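Local coordinates for capsid Protein (Unidentified, PDB 4DMI) that probably forms part of a phage capsid, as a protein that assembles into a pentamer, at residues I166-V169 with S170-I174. Sequence-based numbering, arbitrary orientation.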
# COMPACT_ATOMS: atom_id res chain seq x y z
N ILE B 166 -17.07 -5.98 6.17
CA ILE B 166 -15.82 -6.71 6.29
C ILE B 166 -15.75 -7.51 7.60
O ILE B 166 -15.19 -8.61 7.64
CB ILE B 166 -14.60 -5.74 6.18
CG1 ILE B 166 -14.59 -5.02 4.83
CG2 ILE B 166 -13.27 -6.47 6.42
CD1 ILE B 166 -14.43 -5.95 3.61
N ALA B 167 -16.33 -6.96 8.67
CA ALA B 167 -16.27 -7.63 9.97
C ALA B 167 -17.44 -7.19 10.83
O ALA B 167 -18.03 -6.14 10.58
CB ALA B 167 -14.94 -7.30 10.67
N ASP B 168 -17.78 -7.98 11.84
CA ASP B 168 -18.75 -7.49 12.81
C ASP B 168 -18.11 -6.47 13.74
O ASP B 168 -16.91 -6.19 13.64
CB ASP B 168 -19.48 -8.64 13.56
CG ASP B 168 -18.58 -9.42 14.52
OD1 ASP B 168 -17.51 -8.93 14.92
OD2 ASP B 168 -18.98 -10.53 14.92
N VAL B 169 -18.91 -5.89 14.63
CA VAL B 169 -18.41 -4.80 15.46
C VAL B 169 -17.33 -5.27 16.45
O VAL B 169 -16.47 -4.49 16.87
CB VAL B 169 -19.57 -4.06 16.17
CG1 VAL B 169 -20.12 -4.89 17.33
CG2 VAL B 169 -19.13 -2.70 16.65
N SER B 170 -17.34 -6.56 16.78
CA SER B 170 -16.30 -7.14 17.63
C SER B 170 -15.02 -7.45 16.85
O SER B 170 -14.03 -7.91 17.44
CB SER B 170 -16.81 -8.41 18.30
OG SER B 170 -17.94 -8.16 19.11
N GLY B 171 -15.02 -7.21 15.54
CA GLY B 171 -13.85 -7.47 14.73
C GLY B 171 -13.77 -8.86 14.13
O GLY B 171 -12.77 -9.20 13.49
N ASN B 172 -14.81 -9.67 14.32
CA ASN B 172 -14.86 -10.99 13.70
C ASN B 172 -15.05 -10.85 12.20
O ASN B 172 -15.99 -10.20 11.74
CB ASN B 172 -15.99 -11.82 14.30
CG ASN B 172 -15.81 -12.06 15.79
OD1 ASN B 172 -14.74 -12.46 16.23
ND2 ASN B 172 -16.85 -11.78 16.56
N LEU B 173 -14.16 -11.47 11.43
CA LEU B 173 -14.18 -11.33 9.98
C LEU B 173 -15.36 -12.05 9.33
O LEU B 173 -15.74 -13.16 9.74
CB LEU B 173 -12.87 -11.82 9.37
CG LEU B 173 -11.62 -11.07 9.85
CD1 LEU B 173 -10.38 -11.76 9.32
CD2 LEU B 173 -11.64 -9.61 9.41
N ILE B 174 -15.93 -11.41 8.32
CA ILE B 174 -17.00 -12.00 7.53
C ILE B 174 -16.48 -12.62 6.23
O ILE B 174 -15.78 -11.96 5.46
CB ILE B 174 -18.05 -10.94 7.20
CG1 ILE B 174 -18.69 -10.45 8.50
CG2 ILE B 174 -19.10 -11.48 6.22
CD1 ILE B 174 -19.49 -9.19 8.37
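The carboxylate of D168 meets the side-chain amide of N172 with the two planes 70° apart. N172 ND2 approaches D168 OD2 on its syn lone pair at 3.0 Å, and that oxygen lies almost in the amide plane. The other oxygen is reached from above the carboxylate plane, where N172 N donates to D168 OD1 at 2.9 Å. N172 thus grips both carboxylate oxygens, by backbone and side chain, which restrains rotation of the group. Chi1 of D168, 69°, sets CG between N and carbonyl carbon and swings the carboxylate over the turn, where OD1 comes within 3.0 Å of S170 N.

The chain reverses through a type I beta turn with a G1 bulge, D168 to G171, closed by G171 N to D168 O at 2.9 Å. G171 has positive phi, where a side chain would press against S170 O. A167 and L173 form a single bridge, a non-hydrogen-bonded antiparallel pair flanked by the bonds D168 N to N172 O at 2.9 Å and I174 N to I166 O at 3.0 Å, nearly straight at 174°. A167 CB lies against N172 O and touches L173 CD2 at 4.2 Å, while I174 lays its CD1 along the A167 backbone, 3.8 Å from A167 C.

The turn follows directly on the end of strand 158-167, where I166 and A167 both face F84 of strand 83-95 in a classic beta bulge. V169 packs on P82, Q58 NE2 of helix 55-58 bonds to I166 O and I174 O, R54 of a second subunit packs on I166 and L173, and that subunit's L57 on A167.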